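Local atomic coordinates of protection of telomeres protein poz1 (Schizosaccharomyces pombe, PDB entry 5WE0), a protein that binds telomeric DNA and negatively regulates telomerase and telomere length. Residues Glu3-Leu14 with Cys37-Met47; Thr16-Tyr24 with Tyr233-Val241. All coordinates share one frame; numbering follows the deposited sequence.

Contact 1: Glu3-Leu14 with Cys37-Met47; sequences EKIRSQSVLNTL and CLRYLGYSKSM
L41 sits as a knob in a hole formed by S7, V10, L11 and L14 of the facing helix. The short helix segments run roughly antiparallel, with 147° between their directions. L41 CD1 meets L11 CD2 at 3.5 Å, tighter than usual for two carbons. V10 CG1 rests 3.6 Å from C37 CB, and L14 covers the same CB. M47 CG lies against S7 CB, and the bends at chi2 and chi3 keep SD beside S7 and bring CE tip to tip with L11 CD1, 3.8 Å away.

Most of the hydrogen bonds gather at the loop after the second helix. S44 OG donates to S7 OG at 2.9 Å. S7 OG in turn donates to E3 O at 3.0 Å, reached because OG lies beside its own backbone N (chi1 -64°). E3 O thus holds two donors, S7 N and S7 OG, from opposite faces of its plane. K4 NZ binds S46 O at 2.9 Å. S46 N makes a weak, bent bond to E3 OE2.

A weak hydrogen bond joins R6 NE to Y40 OH at 3.3 Å. The hydroxyl lies at the guanidinium edge, and the two planes stand 80° apart.

L38, L41 and M47 also pack on aromatic side chains of another protein's chain. The two helices thus meet through an apolar core, and the loop end is tied by serine hydroxyls and charged side chains.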
loop_
_atom_site.group_PDB
_atom_site.type_symbol
_atom_site.label_atom_id
_atom_site.label_comp_id
_atom_site.label_asym_id
_atom_site.label_seq_id
_atom_site.Cartn_x
_atom_site.Cartn_y
_atom_site.Cartn_z
ATOM N N GLU A 3 29.576 3.936 3.656
ATOM C CA GLU A 3 28.417 3.045 3.570
ATOM C C GLU A 3 27.157 3.819 3.207
ATOM O O GLU A 3 26.334 3.343 2.409
ATOM C CB GLU A 3 28.211 2.280 4.879
ATOM C CG GLU A 3 26.838 1.597 4.955
ATOM C CD GLU A 3 26.621 0.820 6.245
ATOM O OE1 GLU A 3 26.532 -0.433 6.185
ATOM O OE2 GLU A 3 26.525 1.469 7.317
ATOM N N LYS A 4 27.001 5.027 3.764
ATOM C CA LYS A 4 25.861 5.864 3.399
ATOM C C LYS A 4 25.916 6.281 1.933
ATOM O O LYS A 4 24.881 6.306 1.253
ATOM C CB LYS A 4 25.785 7.098 4.297
ATOM C CG LYS A 4 24.644 8.037 3.903
ATOM C CD LYS A 4 24.256 8.974 5.027
ATOM C CE LYS A 4 23.933 8.196 6.288
ATOM N NZ LYS A 4 23.119 6.967 6.015
ATOM N N ILE A 5 27.107 6.608 1.423
ATOM C CA ILE A 5 27.218 6.958 0.010
ATOM C C ILE A 5 26.891 5.749 -0.861
ATOM O O ILE A 5 26.210 5.872 -1.887
ATOM C CB ILE A 5 28.619 7.523 -0.291
ATOM C CG1 ILE A 5 28.778 8.902 0.350
ATOM C CG2 ILE A 5 28.827 7.695 -1.785
ATOM C CD1 ILE A 5 30.219 9.271 0.610
ATOM N N ARG A 6 27.338 4.554 -0.454
ATOM C CA ARG A 6 26.987 3.347 -1.202
ATOM C C ARG A 6 25.483 3.085 -1.168
ATOM O O ARG A 6 24.874 2.776 -2.203
ATOM C CB ARG A 6 27.760 2.141 -0.664
ATOM C CG ARG A 6 29.253 2.213 -0.971
ATOM C CD ARG A 6 29.982 0.943 -0.644
ATOM N NE ARG A 6 29.904 0.626 0.772
ATOM C CZ ARG A 6 30.873 0.869 1.646
ATOM N NH1 ARG A 6 32.000 1.440 1.249
ATOM N NH2 ARG A 6 30.717 0.540 2.921
ATOM N N SER A 7 24.862 3.236 0.004
ATOM C CA SER A 7 23.420 3.017 0.127
ATOM C C SER A 7 22.625 3.987 -0.742
ATOM O O SER A 7 21.673 3.583 -1.429
ATOM C CB SER A 7 23.005 3.118 1.594
ATOM O OG SER A 7 23.627 2.085 2.353
ATOM N N GLN A 8 23.006 5.269 -0.739
ATOM C CA GLN A 8 22.314 6.237 -1.588
ATOM C C GLN A 8 22.449 5.867 -3.053
ATOM O O GLN A 8 21.495 6.007 -3.829
ATOM C CB GLN A 8 22.834 7.648 -1.346
ATOM C CG GLN A 8 21.785 8.542 -0.706
ATOM C CD GLN A 8 20.573 8.769 -1.623
ATOM O OE1 GLN A 8 20.675 8.723 -2.861
ATOM N NE2 GLN A 8 19.413 8.978 -1.012
ATOM N N SER A 9 23.621 5.378 -3.450
ATOM C CA SER A 9 23.781 4.943 -4.827
ATOM C C SER A 9 22.914 3.717 -5.123
ATOM O O SER A 9 22.320 3.618 -6.205
ATOM C CB SER A 9 25.261 4.670 -5.112
ATOM O OG SER A 9 25.431 4.417 -6.491
ATOM N N VAL A 10 22.807 2.776 -4.176
ATOM C CA VAL A 10 21.879 1.650 -4.377
ATOM C C VAL A 10 20.447 2.162 -4.560
ATOM O O VAL A 10 19.698 1.670 -5.415
ATOM C CB VAL A 10 21.978 0.644 -3.212
ATOM C CG1 VAL A 10 20.918 -0.444 -3.369
ATOM C CG2 VAL A 10 23.391 0.041 -3.120
ATOM N N LEU A 11 20.050 3.180 -3.775
ATOM C CA LEU A 11 18.723 3.780 -3.939
ATOM C C LEU A 11 18.534 4.354 -5.339
ATOM O O LEU A 11 17.478 4.160 -5.963
ATOM C CB LEU A 11 18.488 4.871 -2.885
ATOM C CG LEU A 11 17.916 4.407 -1.540
ATOM C CD1 LEU A 11 17.669 5.570 -0.596
ATOM C CD2 LEU A 11 16.648 3.587 -1.740
ATOM N N ASN A 12 19.554 5.056 -5.859
ATOM C CA ASN A 12 19.471 5.603 -7.213
ATOM C C ASN A 12 19.333 4.512 -8.257
ATOM O O ASN A 12 18.599 4.672 -9.240
ATOM C CB ASN A 12 20.697 6.473 -7.514
ATOM C CG ASN A 12 20.760 7.687 -6.627
ATOM O OD1 ASN A 12 21.786 7.974 -6.007
ATOM N ND2 ASN A 12 19.643 8.401 -6.536
ATOM N N THR A 13 20.026 3.393 -8.071
ATOM C CA THR A 13 19.830 2.268 -8.981
ATOM C C THR A 13 18.406 1.720 -8.907
ATOM O O THR A 13 17.803 1.398 -9.946
ATOM C CB THR A 13 20.862 1.173 -8.697
ATOM O OG1 THR A 13 22.168 1.661 -9.051
ATOM C CG2 THR A 13 20.536 -0.119 -9.474
ATOM N N LEU A 14 17.861 1.561 -7.694
ATOM C CA LEU A 14 16.490 1.047 -7.587
ATOM C C LEU A 14 15.492 1.967 -8.285
ATOM O O LEU A 14 14.524 1.493 -8.902
ATOM C CB LEU A 14 16.104 0.833 -6.122
ATOM C CG LEU A 14 16.485 -0.537 -5.539
ATOM C CD1 LEU A 14 15.976 -0.659 -4.105
ATOM C CD2 LEU A 14 15.972 -1.696 -6.398
ATOM N N CYS A 37 19.782 -5.397 -4.262
ATOM C CA CYS A 37 19.697 -4.005 -3.804
ATOM C C CYS A 37 18.876 -3.880 -2.523
ATOM O O CYS A 37 19.301 -3.222 -1.566
ATOM C CB CYS A 37 19.092 -3.119 -4.893
ATOM S SG CYS A 37 20.167 -2.794 -6.323
ATOM N N LEU A 38 17.673 -4.476 -2.504
ATOM C CA LEU A 38 16.826 -4.402 -1.311
ATOM C C LEU A 38 17.531 -5.001 -0.108
ATOM O O LEU A 38 17.488 -4.445 0.996
ATOM C CB LEU A 38 15.499 -5.133 -1.541
ATOM C CG LEU A 38 14.553 -4.479 -2.525
ATOM C CD1 LEU A 38 13.383 -5.365 -2.651
ATOM C CD2 LEU A 38 14.156 -3.113 -1.990
ATOM N N ARG A 39 18.176 -6.157 -0.298
ATOM C CA ARG A 39 18.867 -6.785 0.817
ATOM C C ARG A 39 20.014 -5.920 1.307
ATOM O O ARG A 39 20.213 -5.777 2.520
ATOM C CB ARG A 39 19.365 -8.178 0.440
ATOM C CG ARG A 39 19.614 -9.024 1.691
ATOM C CD ARG A 39 20.337 -10.342 1.414
ATOM N NE ARG A 39 20.333 -11.214 2.598
ATOM C CZ ARG A 39 21.154 -11.070 3.646
ATOM N NH1 ARG A 39 22.039 -10.071 3.686
ATOM N NH2 ARG A 39 21.077 -11.912 4.676
ATOM N N TYR A 40 20.778 -5.321 0.388
ATOM C CA TYR A 40 21.868 -4.456 0.827
ATOM C C TYR A 40 21.343 -3.309 1.684
ATOM O O TYR A 40 21.904 -3.007 2.748
ATOM C CB TYR A 40 22.666 -3.903 -0.358
ATOM C CG TYR A 40 23.914 -3.178 0.127
ATOM C CD1 TYR A 40 25.070 -3.893 0.444
ATOM C CD2 TYR A 40 23.912 -1.799 0.340
ATOM C CE1 TYR A 40 26.199 -3.256 0.910
ATOM C CE2 TYR A 40 25.046 -1.148 0.812
ATOM C CZ TYR A 40 26.182 -1.887 1.091
ATOM O OH TYR A 40 27.315 -1.273 1.567
ATOM N N LEU A 41 20.281 -2.636 1.224
ATOM C CA LEU A 41 19.706 -1.562 2.035
ATOM C C LEU A 41 19.131 -2.099 3.337
ATOM O O LEU A 41 19.221 -1.429 4.375
ATOM C CB LEU A 41 18.624 -0.827 1.247
ATOM C CG LEU A 41 19.097 0.006 0.041
ATOM C CD1 LEU A 41 17.900 0.512 -0.745
ATOM C CD2 LEU A 41 19.960 1.177 0.500
ATOM N N GLY A 42 18.553 -3.307 3.297
ATOM C CA GLY A 42 17.895 -3.868 4.469
ATOM C C GLY A 42 18.841 -4.210 5.607
ATOM O O GLY A 42 18.441 -4.167 6.775
ATOM N N TYR A 43 20.111 -4.507 5.294
ATOM C CA TYR A 43 21.123 -4.800 6.305
ATOM C C TYR A 43 22.145 -3.684 6.471
ATOM O O TYR A 43 23.098 -3.843 7.236
ATOM C CB TYR A 43 21.848 -6.111 5.970
ATOM C CG TYR A 43 21.022 -7.355 6.251
ATOM C CD1 TYR A 43 20.159 -7.872 5.287
ATOM C CD2 TYR A 43 21.105 -8.014 7.480
ATOM C CE1 TYR A 43 19.399 -9.007 5.529
ATOM C CE2 TYR A 43 20.341 -9.168 7.738
ATOM C CZ TYR A 43 19.489 -9.660 6.753
ATOM O OH TYR A 43 18.715 -10.790 6.983
ATOM N N SER A 44 21.972 -2.563 5.782
ATOM C CA SER A 44 22.896 -1.440 5.878
ATOM C C SER A 44 22.656 -0.704 7.189
ATOM O O SER A 44 21.599 -0.093 7.377
ATOM C CB SER A 44 22.719 -0.519 4.673
ATOM O OG SER A 44 23.370 0.729 4.853
ATOM N N LYS A 45 23.651 -0.733 8.084
ATOM C CA LYS A 45 23.512 -0.078 9.384
ATOM C C LYS A 45 23.255 1.428 9.275
ATOM O O LYS A 45 22.676 2.021 10.191
ATOM C CB LYS A 45 24.756 -0.328 10.234
ATOM C CG LYS A 45 24.862 -1.742 10.808
ATOM C CD LYS A 45 25.595 -2.669 9.859
ATOM C CE LYS A 45 26.019 -3.954 10.551
ATOM N NZ LYS A 45 26.844 -4.805 9.638
ATOM N N SER A 46 23.671 2.075 8.187
ATOM C CA SER A 46 23.454 3.513 8.124
ATOM C C SER A 46 22.075 3.887 7.589
ATOM O O SER A 46 21.720 5.067 7.615
ATOM C CB SER A 46 24.548 4.188 7.286
ATOM O OG SER A 46 24.447 3.824 5.926
ATOM N N MET A 47 21.278 2.925 7.131
ATOM C CA MET A 47 19.939 3.224 6.635
ATOM C C MET A 47 18.844 2.926 7.657
ATOM O O MET A 47 17.663 3.143 7.359
ATOM C CB MET A 47 19.666 2.451 5.339
ATOM C CG MET A 47 20.644 2.782 4.220
ATOM S SD MET A 47 20.651 4.544 3.843
ATOM C CE MET A 47 19.216 4.716 2.779
#

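Contact 2: Thr16-Tyr24 with Tyr233-Val241; sequences TFFIKENHY and YDFKQREIV
D234 begins the contact through its backbone, with D234 O 3.7 Å from I19 CD1. I19 is the first residue past the end of helix 2-18. The D234 side chain turns to its own segment: OD1 accepts from K236 N at 2.9 Å, an Asx turn.

F235 follows. I19 CG2 packs on F235 CA at 3.7 Å and reaches the ring at CD1. Behind the contact, the F235 side chain touches L227 of helix 209-230 and I54 and I58 of helix 54-64.

K236 has a left-handed backbone (phi 54°). Its chain is extended beyond CG and runs alongside I19 CG2. NZ ends on I19 O at 3.1 Å, tilted from the carbonyl plane.

Q237 holds the N-cap position of helix 238-241. Its chain bends at chi2 (-57°), which turns the amide back toward the first segment. NE2 donates to E21 O at 3.0 Å and to F235 O at 2.9 Å. Both acceptors lie close to the amide plane, so the group is held flat between two carbonyls. With an alanine in place of Q237, F235 O would probably lose this donor and the link to E21 O would be lost, though E21 O would still have Q221 NE2 of helix 209-230.

E239 and I240, in the short helix 238-241, meet the extended side chain of E21. E21 OE2 lies 3.6 Å from I240 CD1 and near CB of the poorly ordered E239, a contact with carbon only.

This is a surface joint between the loop after helix 2-18 and the C-terminal segment. Lysine and glutamine side chains grip backbone carbonyls of the first segment, and the apolar share falls mainly to I19.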
loop_
_atom_site.group_PDB
_atom_site.type_symbol
_atom_site.label_atom_id
_atom_site.label_comp_id
_atom_site.label_asym_id
_atom_site.label_seq_id
_atom_site.Cartn_x
_atom_site.Cartn_y
_atom_site.Cartn_z
ATOM N N THR A 16 15.777 3.591 -11.037
ATOM C CA THR A 16 15.684 3.286 -12.459
ATOM C C THR A 16 14.983 1.969 -12.712
ATOM O O THR A 16 14.574 1.709 -13.849
ATOM C CB THR A 16 17.073 3.296 -13.119
ATOM O OG1 THR A 16 17.707 2.016 -12.957
ATOM C CG2 THR A 16 17.956 4.418 -12.536
ATOM N N PHE A 17 14.885 1.101 -11.706
ATOM C CA PHE A 17 14.083 -0.099 -11.891
ATOM C C PHE A 17 12.646 0.107 -11.423
ATOM O O PHE A 17 11.720 -0.505 -11.975
ATOM C CB PHE A 17 14.693 -1.299 -11.136
ATOM C CG PHE A 17 15.910 -1.896 -11.805
ATOM C CD1 PHE A 17 17.174 -1.392 -11.552
ATOM C CD2 PHE A 17 15.782 -2.933 -12.713
ATOM C CE1 PHE A 17 18.304 -1.926 -12.173
ATOM C CE2 PHE A 17 16.908 -3.469 -13.346
ATOM C CZ PHE A 17 18.169 -2.963 -13.068
ATOM N N PHE A 18 12.435 0.955 -10.423
ATOM C CA PHE A 18 11.128 0.992 -9.764
ATOM C C PHE A 18 10.165 2.002 -10.374
ATOM O O PHE A 18 8.970 1.715 -10.490
ATOM C CB PHE A 18 11.294 1.293 -8.266
ATOM C CG PHE A 18 11.619 0.079 -7.444
ATOM C CD1 PHE A 18 11.728 -1.173 -8.053
ATOM C CD2 PHE A 18 11.791 0.179 -6.063
ATOM C CE1 PHE A 18 12.025 -2.313 -7.302
ATOM C CE2 PHE A 18 12.080 -0.961 -5.297
ATOM C CZ PHE A 18 12.196 -2.207 -5.917
ATOM N N ILE A 19 10.653 3.173 -10.771
ATOM C CA ILE A 19 9.768 4.247 -11.210
ATOM C C ILE A 19 9.234 3.921 -12.599
ATOM O O ILE A 19 9.997 3.677 -13.538
ATOM C CB ILE A 19 10.490 5.601 -11.165
ATOM C CG1 ILE A 19 10.833 5.928 -9.710
ATOM C CG2 ILE A 19 9.614 6.687 -11.743
ATOM C CD1 ILE A 19 11.414 7.297 -9.482
ATOM N N LYS A 20 7.913 3.889 -12.721
ATOM C CA LYS A 20 7.221 3.537 -13.948
ATOM C C LYS A 20 6.205 4.610 -14.311
ATOM O O LYS A 20 5.686 5.324 -13.442
ATOM C CB LYS A 20 6.500 2.199 -13.793
ATOM C CG LYS A 20 7.391 0.995 -13.515
ATOM C CD LYS A 20 8.204 0.628 -14.755
ATOM C CE LYS A 20 8.936 -0.704 -14.547
ATOM N NZ LYS A 20 9.775 -1.111 -15.720
ATOM N N GLU A 21 5.954 4.738 -15.617
ATOM C CA GLU A 21 4.807 5.515 -16.084
ATOM C C GLU A 21 3.508 4.904 -15.573
ATOM O O GLU A 21 2.619 5.607 -15.065
ATOM C CB GLU A 21 4.803 5.576 -17.614
ATOM C CG GLU A 21 3.547 6.234 -18.181
ATOM C CD GLU A 21 3.573 6.394 -19.693
ATOM O OE1 GLU A 21 4.146 5.521 -20.383
ATOM O OE2 GLU A 21 2.999 7.387 -20.190
ATOM N N ASN A 22 3.372 3.590 -15.733
ATOM C CA ASN A 22 2.281 2.844 -15.132
ATOM C C ASN A 22 2.789 2.187 -13.854
ATOM O O ASN A 22 3.560 2.804 -13.113
ATOM C CB ASN A 22 1.700 1.831 -16.120
ATOM C CG ASN A 22 1.257 2.477 -17.416
ATOM O OD1 ASN A 22 0.403 3.371 -17.422
ATOM N ND2 ASN A 22 1.871 2.065 -18.523
ATOM N N HIS A 23 2.370 0.960 -13.569
ATOM C CA HIS A 23 2.670 0.347 -12.280
ATOM C C HIS A 23 3.838 -0.625 -12.381
ATOM O O HIS A 23 3.962 -1.378 -13.353
ATOM C CB HIS A 23 1.437 -0.369 -11.727
ATOM C CG HIS A 23 0.274 0.535 -11.492
ATOM N ND1 HIS A 23 0.365 1.684 -10.733
ATOM C CD2 HIS A 23 -1.008 0.470 -11.928
ATOM C CE1 HIS A 23 -0.816 2.276 -10.693
ATOM N NE2 HIS A 23 -1.669 1.560 -11.408
ATOM N N TYR A 24 4.678 -0.616 -11.354
ATOM C CA TYR A 24 5.795 -1.539 -11.292
ATOM C C TYR A 24 5.314 -2.982 -11.110
ATOM O O TYR A 24 4.280 -3.257 -10.487
ATOM C CB TYR A 24 6.739 -1.145 -10.156
ATOM C CG TYR A 24 7.800 -2.182 -9.899
ATOM C CD1 TYR A 24 8.954 -2.240 -10.677
ATOM C CD2 TYR A 24 7.619 -3.149 -8.920
ATOM C CE1 TYR A 24 9.920 -3.227 -10.457
ATOM C CE2 TYR A 24 8.570 -4.126 -8.695
ATOM C CZ TYR A 24 9.719 -4.157 -9.458
ATOM O OH TYR A 24 10.641 -5.148 -9.213
ATOM N N TYR A 233 9.455 15.893 -8.066
ATOM C CA TYR A 233 9.614 14.473 -8.330
ATOM C C TYR A 233 9.516 14.235 -9.829
ATOM O O TYR A 233 8.849 14.977 -10.557
ATOM C CB TYR A 233 8.540 13.658 -7.588
ATOM C CG TYR A 233 8.524 13.862 -6.082
ATOM C CD1 TYR A 233 7.888 14.965 -5.516
ATOM C CD2 TYR A 233 9.111 12.938 -5.226
ATOM C CE1 TYR A 233 7.851 15.145 -4.143
ATOM C CE2 TYR A 233 9.085 13.117 -3.840
ATOM C CZ TYR A 233 8.446 14.211 -3.309
ATOM O OH TYR A 233 8.410 14.384 -1.937
ATOM N N ASP A 234 10.133 13.146 -10.277
ATOM C CA ASP A 234 9.955 12.652 -11.635
ATOM C C ASP A 234 9.421 11.240 -11.507
ATOM O O ASP A 234 10.117 10.353 -11.001
ATOM C CB ASP A 234 11.263 12.718 -12.429
ATOM C CG ASP A 234 11.139 12.166 -13.844
ATOM O OD1 ASP A 234 10.026 11.805 -14.299
ATOM O OD2 ASP A 234 12.178 12.175 -14.545
ATOM N N PHE A 235 8.177 11.051 -11.933
ATOM C CA PHE A 235 7.508 9.760 -11.921
ATOM C C PHE A 235 7.133 9.353 -13.331
ATOM O O PHE A 235 6.144 8.645 -13.541
ATOM C CB PHE A 235 6.278 9.784 -11.013
ATOM C CG PHE A 235 6.609 9.603 -9.548
ATOM C CD1 PHE A 235 6.919 8.338 -9.046
ATOM C CD2 PHE A 235 6.589 10.683 -8.674
ATOM C CE1 PHE A 235 7.232 8.160 -7.723
ATOM C CE2 PHE A 235 6.895 10.522 -7.316
ATOM C CZ PHE A 235 7.230 9.268 -6.841
ATOM N N LYS A 236 7.897 9.859 -14.301
ATOM C CA LYS A 236 7.740 9.516 -15.711
ATOM C C LYS A 236 6.305 9.754 -16.168
ATOM O O LYS A 236 5.751 9.009 -16.978
ATOM C CB LYS A 236 8.193 8.074 -15.973
ATOM C CG LYS A 236 9.684 7.888 -15.707
ATOM C CD LYS A 236 10.131 6.434 -15.570
ATOM C CE LYS A 236 11.662 6.388 -15.321
ATOM N NZ LYS A 236 12.247 5.012 -15.147
ATOM N N GLN A 237 5.712 10.835 -15.663
ATOM C CA GLN A 237 4.346 11.211 -15.998
ATOM C C GLN A 237 4.293 12.256 -17.106
ATOM O O GLN A 237 3.220 12.819 -17.346
ATOM C CB GLN A 237 3.608 11.747 -14.759
ATOM C CG GLN A 237 3.405 10.764 -13.637
ATOM C CD GLN A 237 2.648 9.537 -14.103
ATOM O OE1 GLN A 237 1.475 9.610 -14.474
ATOM N NE2 GLN A 237 3.322 8.403 -14.106
ATOM N N ARG A 238 5.416 12.510 -17.791
ATOM C CA ARG A 238 5.473 13.579 -18.789
ATOM C C ARG A 238 4.416 13.399 -19.878
ATOM O O ARG A 238 3.721 14.355 -20.241
ATOM C CB ARG A 238 6.884 13.669 -19.390
ATOM C CG ARG A 238 7.336 12.462 -20.219
ATOM C CD ARG A 238 8.414 12.836 -21.236
ATOM N NE ARG A 238 8.405 11.954 -22.406
ATOM C CZ ARG A 238 7.562 12.057 -23.433
ATOM N NH1 ARG A 238 6.625 12.998 -23.445
ATOM N NH2 ARG A 238 7.646 11.203 -24.448
ATOM N N GLU A 239 4.251 12.175 -20.388
ATOM C CA GLU A 239 3.274 11.940 -21.448
ATOM C C GLU A 239 1.830 12.080 -20.975
ATOM O O GLU A 239 0.935 12.231 -21.813
ATOM C CB GLU A 239 3.465 10.541 -22.037
ATOM C CG GLU A 239 2.894 10.351 -23.448
ATOM C CD GLU A 239 3.898 10.602 -24.560
ATOM O OE1 GLU A 239 5.107 10.658 -24.257
ATOM O OE2 GLU A 239 3.479 10.718 -25.742
ATOM N N ILE A 240 1.578 12.027 -19.667
ATOM C CA ILE A 240 0.234 12.243 -19.131
ATOM C C ILE A 240 -0.040 13.717 -18.825
ATOM O O ILE A 240 -1.131 14.219 -19.110
ATOM C CB ILE A 240 0.029 11.355 -17.879
ATOM C CG1 ILE A 240 -0.028 9.873 -18.264
ATOM C CG2 ILE A 240 -1.225 11.751 -17.115
ATOM C CD1 ILE A 240 1.024 9.001 -17.593
ATOM N N VAL A 241 0.940 14.446 -18.277
ATOM C CA VAL A 241 0.739 15.857 -17.954
ATOM C C VAL A 241 0.532 16.659 -19.220
ATOM O O VAL A 241 -0.077 17.735 -19.198
ATOM C CB VAL A 241 1.935 16.440 -17.163
ATOM C CG1 VAL A 241 2.396 15.506 -16.104
ATOM C CG2 VAL A 241 3.103 16.801 -18.089
#

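Overall arrangement
From the N terminus, helix 2-18 supplies the first side of contact 1, and mainly the loop after it supplies that of contact 2. The chain then enters helix 31-43. The end of that helix and the loop beyond it return to residues 3-14, and contact 1 closes a short loop of 22 residues. Contact 2 closes a far longer one of 208 residues, when the chain returns past helix 209-230 to residues 16-24. The segments alternate along the chain, so the two loops cross. The centres of contact 1 and contact 2 are about 22 Å apart. Contact 1 joins helix 2-18 to helix 31-43, and contact 2 joins mainly the loop after helix 2-18 to the C-terminal segment.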